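Local coordinates for resiniferatoxin-binding, phosphotriesterase-related protein (Rhodobacter sphaeroides 2.4.1, PDB 3K2G) that binds two zinc ions in a TIM-barrel active site and probably hydrolyses phosphoric esters with them, at residues H303-F306 with M310-R313; H36-C41 with D86-E91; K93-A96 with S102-D105. All coordinates share one frame; numbering follows the deposited sequence.

Contact 1 of 3, residues H303-F306 with M310-R313; sequences HDVF and MLTR. With ZN (zinc ion), chain I; DTV ((2S,3S)-1,4-dimercaptobutane-2,3-diol), chain K.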
loop_
_atom_site.group_PDB
_atom_site.type_symbol
_atom_site.label_atom_id
_atom_site.label_comp_id
_atom_site.label_asym_id
_atom_site.label_seq_id
_atom_site.Cartn_x
_atom_site.Cartn_y
_atom_site.Cartn_z
ATOM N N HIS B 303 -0.652 -7.204 -27.946
ATOM C CA HIS B 303 0.063 -5.922 -28.069
ATOM C C HIS B 303 -0.792 -4.752 -28.552
ATOM O O HIS B 303 -0.454 -3.587 -28.321
ATOM C CB HIS B 303 1.233 -5.990 -29.067
ATOM C CG HIS B 303 2.039 -7.251 -29.021
ATOM N ND1 HIS B 303 1.590 -8.441 -29.550
ATOM C CD2 HIS B 303 3.305 -7.480 -28.598
ATOM C CE1 HIS B 303 2.545 -9.349 -29.462
ATOM N NE2 HIS B 303 3.598 -8.793 -28.888
ATOM N N ASP B 304 -1.883 -5.055 -29.242
ATOM C CA ASP B 304 -2.729 -4.017 -29.818
ATOM C C ASP B 304 -1.898 -3.154 -30.775
ATOM O O ASP B 304 -1.946 -1.921 -30.737
ATOM C CB ASP B 304 -3.371 -3.122 -28.753
ATOM C CG ASP B 304 -4.412 -2.181 -29.347
ATOM O OD1 ASP B 304 -4.951 -2.518 -30.422
ATOM O OD2 ASP B 304 -4.709 -1.123 -28.752
ATOM N N VAL B 305 -1.108 -3.812 -31.611
ATOM C CA VAL B 305 -0.320 -3.102 -32.613
ATOM C C VAL B 305 -1.351 -2.331 -33.433
ATOM O O VAL B 305 -2.273 -2.934 -33.988
ATOM C CB VAL B 305 0.415 -4.083 -33.541
ATOM C CG1 VAL B 305 0.964 -3.341 -34.750
ATOM C CG2 VAL B 305 1.538 -4.775 -32.780
ATOM N N PHE B 306 -1.219 -1.008 -33.499
ATOM C CA PHE B 306 -2.179 -0.213 -34.250
ATOM C C PHE B 306 -1.584 0.995 -34.966
ATOM O O PHE B 306 -2.317 1.790 -35.541
ATOM C CB PHE B 306 -3.339 0.222 -33.334
ATOM C CG PHE B 306 -3.019 1.382 -32.441
ATOM C CD1 PHE B 306 -3.545 2.646 -32.705
ATOM C CD2 PHE B 306 -2.208 1.214 -31.327
ATOM C CE1 PHE B 306 -3.263 3.725 -31.873
ATOM C CE2 PHE B 306 -1.915 2.287 -30.487
ATOM C CZ PHE B 306 -2.446 3.545 -30.761
HETATM N N MSE B 310 4.932 0.627 -33.922
HETATM C CA MSE B 310 4.891 -0.533 -33.047
HETATM C C MSE B 310 5.410 -1.774 -33.768
HETATM O O MSE B 310 5.496 -2.848 -33.181
HETATM C CB MSE B 310 3.474 -0.760 -32.530
HETATM C CG MSE B 310 3.003 0.311 -31.538
HETATM SE SE MSE B 310 1.181 0.068 -30.932
HETATM C CE MSE B 310 1.472 -1.484 -29.764
ATOM N N LEU B 311 5.756 -1.613 -35.042
ATOM C CA LEU B 311 6.300 -2.715 -35.838
ATOM C C LEU B 311 7.822 -2.685 -35.682
ATOM O O LEU B 311 8.407 -1.608 -35.544
ATOM C CB LEU B 311 5.928 -2.539 -37.309
ATOM C CG LEU B 311 4.430 -2.540 -37.617
ATOM C CD1 LEU B 311 4.211 -2.194 -39.083
ATOM C CD2 LEU B 311 3.837 -3.904 -37.286
ATOM N N THR B 312 8.461 -3.853 -35.715
ATOM C CA THR B 312 9.908 -3.914 -35.540
ATOM C C THR B 312 10.636 -3.116 -36.630
ATOM O O THR B 312 11.678 -2.499 -36.380
ATOM C CB THR B 312 10.409 -5.380 -35.525
ATOM O OG1 THR B 312 10.323 -5.940 -36.840
ATOM C CG2 THR B 312 9.551 -6.213 -34.576
ATOM N N ARG B 313 10.068 -3.115 -37.831
ATOM C CA ARG B 313 10.642 -2.373 -38.948
ATOM C C ARG B 313 10.844 -0.900 -38.595
ATOM O O ARG B 313 11.747 -0.245 -39.123
ATOM C CB ARG B 313 9.723 -2.491 -40.164
ATOM C CG ARG B 313 9.701 -1.276 -41.078
ATOM C CD ARG B 313 10.855 -1.264 -42.047
ATOM N NE ARG B 313 10.782 -0.120 -42.959
ATOM C CZ ARG B 313 11.401 1.039 -42.760
ATOM N NH1 ARG B 313 12.146 1.217 -41.675
ATOM N NH2 ARG B 313 11.286 2.015 -43.654
HETATM ZN ZN ZN I . -7.206 -2.257 -30.894
HETATM S S1 DTV K . -8.389 5.784 -28.559
HETATM C C1 DTV K . -8.580 4.630 -30.005
HETATM C C2 DTV K . -7.556 4.869 -31.115
HETATM O O2 DTV K . -6.261 4.664 -30.571
HETATM C C3 DTV K . -7.783 3.889 -32.281
HETATM O O3 DTV K . -7.612 2.569 -31.824
HETATM C C4 DTV K . -6.806 4.118 -33.434
HETATM S S4 DTV K . -7.570 3.827 -35.051
HETATM O O HOH W 1 -7.452 -0.603 -29.868
#

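Contact 2 of 3, residues H36-C41 with D86-E91; sequences HLQNDC and DLAIAE. With ZN (zinc ion), chain I; DTV ((2S,3S)-1,4-dimercaptobutane-2,3-diol), chain K.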
loop_
_atom_site.group_PDB
_atom_site.type_symbol
_atom_site.label_atom_id
_atom_site.label_comp_id
_atom_site.label_asym_id
_atom_site.label_seq_id
_atom_site.Cartn_x
_atom_site.Cartn_y
_atom_site.Cartn_z
ATOM N N HIS B 36 -3.950 -5.468 -34.784
ATOM C CA HIS B 36 -4.454 -4.878 -36.013
ATOM C C HIS B 36 -3.382 -5.161 -37.050
ATOM O O HIS B 36 -2.210 -4.840 -36.836
ATOM C CB HIS B 36 -4.659 -3.377 -35.843
ATOM C CG HIS B 36 -5.688 -3.033 -34.818
ATOM N ND1 HIS B 36 -7.040 -3.076 -35.078
ATOM C CD2 HIS B 36 -5.564 -2.704 -33.510
ATOM C CE1 HIS B 36 -7.706 -2.791 -33.974
ATOM N NE2 HIS B 36 -6.834 -2.563 -33.010
ATOM N N LEU B 37 -3.779 -5.783 -38.159
ATOM C CA LEU B 37 -2.834 -6.123 -39.214
ATOM C C LEU B 37 -2.767 -5.030 -40.269
ATOM O O LEU B 37 -1.745 -4.850 -40.927
ATOM C CB LEU B 37 -3.227 -7.461 -39.837
ATOM C CG LEU B 37 -3.300 -8.554 -38.765
ATOM C CD1 LEU B 37 -3.602 -9.896 -39.402
ATOM C CD2 LEU B 37 -1.983 -8.605 -38.006
ATOM N N GLN B 38 -3.873 -4.310 -40.403
ATOM C CA GLN B 38 -4.024 -3.195 -41.333
ATOM C C GLN B 38 -5.103 -2.315 -40.709
ATOM O O GLN B 38 -6.071 -2.832 -40.165
ATOM C CB GLN B 38 -4.523 -3.686 -42.698
ATOM C CG GLN B 38 -3.541 -4.505 -43.520
ATOM C CD GLN B 38 -2.383 -3.676 -44.040
ATOM O OE1 GLN B 38 -1.373 -3.498 -43.356
ATOM N NE2 GLN B 38 -2.533 -3.146 -45.246
ATOM N N ASN B 39 -4.952 -0.999 -40.771
ATOM C CA ASN B 39 -5.975 -0.122 -40.210
ATOM C C ASN B 39 -5.767 1.322 -40.635
ATOM O O ASN B 39 -4.816 1.642 -41.344
ATOM C CB ASN B 39 -5.988 -0.208 -38.678
ATOM C CG ASN B 39 -4.785 0.466 -38.041
ATOM O OD1 ASN B 39 -3.878 0.931 -38.734
ATOM N ND2 ASN B 39 -4.768 0.514 -36.712
ATOM N N ASP B 40 -6.665 2.189 -40.183
ATOM C CA ASP B 40 -6.597 3.609 -40.502
ATOM C C ASP B 40 -7.005 4.439 -39.282
ATOM O O ASP B 40 -8.170 4.444 -38.886
ATOM C CB ASP B 40 -7.512 3.909 -41.695
ATOM C CG ASP B 40 -7.567 5.385 -42.032
ATOM O OD1 ASP B 40 -6.493 6.019 -42.112
ATOM O OD2 ASP B 40 -8.688 5.907 -42.223
ATOM N N CYS B 41 -6.035 5.140 -38.695
ATOM C CA CYS B 41 -6.276 5.960 -37.508
ATOM C C CYS B 41 -6.036 7.448 -37.762
ATOM O O CYS B 41 -5.783 8.208 -36.828
ATOM C CB CYS B 41 -5.361 5.500 -36.372
ATOM S SG CYS B 41 -5.678 3.820 -35.794
ATOM N N ASP B 86 2.745 -5.943 -47.349
ATOM C CA ASP B 86 3.936 -6.781 -47.381
ATOM C C ASP B 86 4.689 -6.750 -46.054
ATOM O O ASP B 86 5.238 -7.763 -45.625
ATOM C CB ASP B 86 4.852 -6.350 -48.528
ATOM C CG ASP B 86 4.298 -6.738 -49.881
ATOM O OD1 ASP B 86 4.238 -7.952 -50.169
ATOM O OD2 ASP B 86 3.913 -5.835 -50.651
ATOM N N LEU B 87 4.709 -5.591 -45.408
ATOM C CA LEU B 87 5.383 -5.449 -44.118
ATOM C C LEU B 87 4.593 -6.209 -43.053
ATOM O O LEU B 87 5.170 -6.873 -42.184
ATOM C CB LEU B 87 5.489 -3.967 -43.730
ATOM C CG LEU B 87 6.136 -3.660 -42.371
ATOM C CD1 LEU B 87 7.529 -4.261 -42.315
ATOM C CD2 LEU B 87 6.196 -2.160 -42.151
ATOM N N ALA B 88 3.270 -6.102 -43.127
ATOM C CA ALA B 88 2.395 -6.796 -42.188
ATOM C C ALA B 88 2.713 -8.285 -42.261
ATOM O O ALA B 88 2.884 -8.948 -41.239
ATOM C CB ALA B 88 0.934 -6.551 -42.551
ATOM N N ILE B 89 2.807 -8.803 -43.482
ATOM C CA ILE B 89 3.108 -10.212 -43.686
ATOM C C ILE B 89 4.455 -10.597 -43.083
ATOM O O ILE B 89 4.575 -11.643 -42.451
ATOM C CB ILE B 89 3.097 -10.571 -45.194
ATOM C CG1 ILE B 89 1.657 -10.552 -45.709
ATOM C CG2 ILE B 89 3.740 -11.937 -45.420
ATOM C CD1 ILE B 89 1.537 -10.622 -47.216
ATOM N N ALA B 90 5.472 -9.761 -43.282
ATOM C CA ALA B 90 6.791 -10.060 -42.733
ATOM C C ALA B 90 6.768 -9.989 -41.205
ATOM O O ALA B 90 7.349 -10.835 -40.520
ATOM C CB ALA B 90 7.832 -9.084 -43.282
ATOM N N GLU B 91 6.093 -8.973 -40.680
ATOM C CA GLU B 91 6.004 -8.786 -39.237
ATOM C C GLU B 91 5.236 -9.931 -38.580
ATOM O O GLU B 91 5.579 -10.358 -37.481
ATOM C CB GLU B 91 5.332 -7.451 -38.930
ATOM C CG GLU B 91 6.174 -6.219 -39.283
ATOM C CD GLU B 91 7.267 -5.928 -38.258
ATOM O OE1 GLU B 91 7.059 -6.219 -37.058
ATOM O OE2 GLU B 91 8.326 -5.390 -38.644
HETATM ZN ZN ZN I . -7.206 -2.257 -30.894
HETATM S S1 DTV K . -8.389 5.784 -28.559
HETATM C C1 DTV K . -8.580 4.630 -30.005
HETATM C C2 DTV K . -7.556 4.869 -31.115
HETATM O O2 DTV K . -6.261 4.664 -30.571
HETATM C C3 DTV K . -7.783 3.889 -32.281
HETATM O O3 DTV K . -7.612 2.569 -31.824
HETATM C C4 DTV K . -6.806 4.118 -33.434
HETATM S S4 DTV K . -7.570 3.827 -35.051
HETATM O O HOH W 1 -7.452 -0.603 -29.868
#

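Contact 3 of 3, residues K93-A96 with S102-D105; sequences KQFA and SIVD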
loop_
_atom_site.group_PDB
_atom_site.type_symbol
_atom_site.label_atom_id
_atom_site.label_comp_id
_atom_site.label_asym_id
_atom_site.label_seq_id
_atom_site.Cartn_x
_atom_site.Cartn_y
_atom_site.Cartn_z
ATOM N N LYS B 93 5.049 -12.980 -39.783
ATOM C CA LYS B 93 5.851 -14.188 -39.880
ATOM C C LYS B 93 6.757 -14.341 -38.662
ATOM O O LYS B 93 7.167 -15.452 -38.327
ATOM C CB LYS B 93 6.686 -14.179 -41.159
ATOM C CG LYS B 93 5.878 -14.428 -42.424
ATOM C CD LYS B 93 6.790 -14.473 -43.641
ATOM C CE LYS B 93 6.002 -14.699 -44.922
ATOM N NZ LYS B 93 6.885 -14.733 -46.122
ATOM N N GLN B 94 7.071 -13.231 -37.994
ATOM C CA GLN B 94 7.912 -13.291 -36.801
ATOM C C GLN B 94 7.171 -14.016 -35.678
ATOM O O GLN B 94 7.767 -14.780 -34.909
ATOM C CB GLN B 94 8.278 -11.887 -36.329
ATOM C CG GLN B 94 9.285 -11.174 -37.192
ATOM C CD GLN B 94 9.596 -9.794 -36.657
ATOM O OE1 GLN B 94 9.814 -9.624 -35.454
ATOM N NE2 GLN B 94 9.619 -8.801 -37.541
ATOM N N PHE B 95 5.871 -13.756 -35.585
ATOM C CA PHE B 95 5.022 -14.382 -34.573
ATOM C C PHE B 95 4.961 -15.876 -34.856
ATOM O O PHE B 95 5.146 -16.697 -33.960
ATOM C CB PHE B 95 3.617 -13.778 -34.631
ATOM C CG PHE B 95 2.623 -14.436 -33.710
ATOM C CD1 PHE B 95 2.897 -14.588 -32.353
ATOM C CD2 PHE B 95 1.388 -14.856 -34.195
ATOM C CE1 PHE B 95 1.952 -15.141 -31.492
ATOM C CE2 PHE B 95 0.432 -15.412 -33.343
ATOM C CZ PHE B 95 0.715 -15.555 -31.987
ATOM N N ALA B 96 4.705 -16.219 -36.114
ATOM C CA ALA B 96 4.636 -17.620 -36.513
ATOM C C ALA B 96 5.995 -18.268 -36.254
ATOM O O ALA B 96 6.078 -19.431 -35.859
ATOM C CB ALA B 96 4.277 -17.724 -37.990
ATOM N N SER B 102 -2.402 -18.349 -34.405
ATOM C CA SER B 102 -3.562 -17.530 -34.730
ATOM C C SER B 102 -3.520 -16.086 -34.237
ATOM O O SER B 102 -2.919 -15.782 -33.209
ATOM C CB SER B 102 -4.823 -18.195 -34.158
ATOM O OG SER B 102 -4.877 -19.577 -34.486
ATOM N N ILE B 103 -4.186 -15.209 -34.979
ATOM C CA ILE B 103 -4.298 -13.804 -34.600
ATOM C C ILE B 103 -5.743 -13.331 -34.747
ATOM O O ILE B 103 -6.408 -13.628 -35.742
ATOM C CB ILE B 103 -3.409 -12.888 -35.462
ATOM C CG1 ILE B 103 -1.933 -13.200 -35.209
ATOM C CG2 ILE B 103 -3.697 -11.423 -35.113
ATOM C CD1 ILE B 103 -0.979 -12.368 -36.042
ATOM N N VAL B 104 -6.230 -12.610 -33.744
ATOM C CA VAL B 104 -7.580 -12.065 -33.768
ATOM C C VAL B 104 -7.455 -10.578 -34.088
ATOM O O VAL B 104 -6.857 -9.816 -33.325
ATOM C CB VAL B 104 -8.301 -12.232 -32.402
ATOM C CG1 VAL B 104 -9.708 -11.640 -32.477
ATOM C CG2 VAL B 104 -8.373 -13.713 -32.023
ATOM N N ASP B 105 -8.006 -10.173 -35.228
ATOM C CA ASP B 105 -7.946 -8.780 -35.641
ATOM C C ASP B 105 -9.313 -8.136 -35.449
ATOM O O ASP B 105 -10.243 -8.376 -36.222
ATOM C CB ASP B 105 -7.528 -8.675 -37.107
ATOM C CG ASP B 105 -7.263 -7.242 -37.528
ATOM O OD1 ASP B 105 -8.018 -6.349 -37.092
ATOM O OD2 ASP B 105 -6.305 -7.016 -38.294
#

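Contact 1 of 3, residues H303-F306 with M310-R313
M310, modelled as selenomethionine, lies across V305 and F306 and carries most of this contact. Its chain runs out straight as far as SE, then bends at the last torsion (chi3 73°), which turns CE back against the main chain of the other segment. CE of M310 is 3.2 Å from O of H303. The same CE sits 3.7 Å from CA of V305. SE of M310 meets the F306 ring obliquely, 3.6 Å from its CD2 and 61° off the ring normal, a Met-aromatic contact. Next along, L311 meets V305 at about a right angle. CD2 of L311 is 3.9 Å from CG1 of V305. T312 and R313 turn to helix 85-97, where E91 accepts a bond from the backbone N of R313. D304 and F306 also belong to the active site. OD1 of D304 binds zinc at 2.3 Å, and its OD2 accepts a 3.0 Å hydrogen bond from the zinc-bound water. CE1 of F306 lies 3.4 Å from O2 of the bound dimercaptobutanediol. H34, H36 and E177 complete the protein ligands of this zinc. A metal-binding aspartate just after the strand 299-301 is typical of the phosphotriesterase-type TIM barrel with its binuclear zinc centre.

Contact 2 of 3, residues H36-C41 with D86-E91
A88 sets its CB in front of the carbonyl oxygen of L37 and against the side chain of Q38. This methyl CB of A88 is 3.6 Å from O of L37. It points at the other segment from the inner side of helix 85-97, and the small side chain lets the helix come close: CA of A88 is 6.1 Å from CA of L37. The Q38 chain is folded at its second torsion (chi2 -70°), which brings the amide end round to the methyl. The touch is made by van der Waals packing and covers little surface. L37 itself turns its isobutyl group to I121 of helix 115-125 and to V92, further along helix 85-97.

In the TIM barrel, the segment 36-41 follows the strand 31-32 and carries a metal ligand of the binuclear centre. NE2 of H36 binds zinc at 2.2 Å, on the same ion as D304. The far nitrogen, ND1, is hydrogen-bonded to T107, a second-shell bond that probably fixes the rotation of the imidazole. C41 closes the segment at the ligand pocket. SG of C41 is joined to S4 of the dimercaptobutanediol by a 2.0 Å disulfide. The bound reagent is therefore held covalently, and it is also hydrogen-bonded to the hydroxyl of Y136. On the helix, N of A90 donates to O of D86 at 3.1 Å. E91 lies one turn beyond L87, and N of E91 donates to O of L87 at 2.7 Å.

Contact 3 of 3, residues K93-A96 with S102-D105
F95 reaches from helix 85-97 to the start of strand 102-105 and makes every close touch of this contact. Its CG is anti to the backbone N (chi1 175°), which extends the ring away from the helix toward the strand. Two things meet the ring. The carbonyl O of S102 comes to its edge, near the ring plane, and lies 3.4 Å from CE2 of F95. The same oxygen is 3.8 Å from CZ of F95. The side chain of I103 comes in obliquely. CG1 of I103 is 3.7 Å from CE2 of F95. CD1 of I103 is 3.9 Å from CD2 of F95. The ring and the isoleucine chain run antiparallel alongside one another. The ring also packs on L32 of the neighbouring strand and on H30, while I103 leans on V127. S102 is buried too. It directs its CB away from the helix, and its OG is hydrogen-bonded to the backbone O of L28. Helix 85-97 leads into strand 102-105 and covers the outside of the parallel barrel strands here.

The outer side of the helix is different. K93 is exposed, and Q94 and A96 are partly exposed. None of the three touches the strand segment, so F95 alone ties the helix to it.

The chemistry is apolar apart from one carbonyl. The ring edge, with its partly positive hydrogens, suits that oxygen, so the contact probably gains a weak electrostatic term beside its hydrophobic packing.

All three contacts are buried, but they serve different layers of the barrel. Contact 1 and contact 2 share one zinc, its water and the dimercaptobutanediol. Contact 1 folds one loop on itself; contact 2 sets a metal-bearing loop against a helix. Contact 3 is further from the metals and joins helix to strand by a phenylalanine. Helix 85-97 supplies one segment to contact 2 and one to contact 3. It also grips contact 1, where OG1 of T312 lies 2.7 Å from E91 OE2 and 3.0 Å from Q94 NE2. D105 of contact 3 in turn holds the backbone N of L37. Selenium-ring packing marks contact 1; a methyl against a backbone carbonyl and the Q38 side chain marks contact 2.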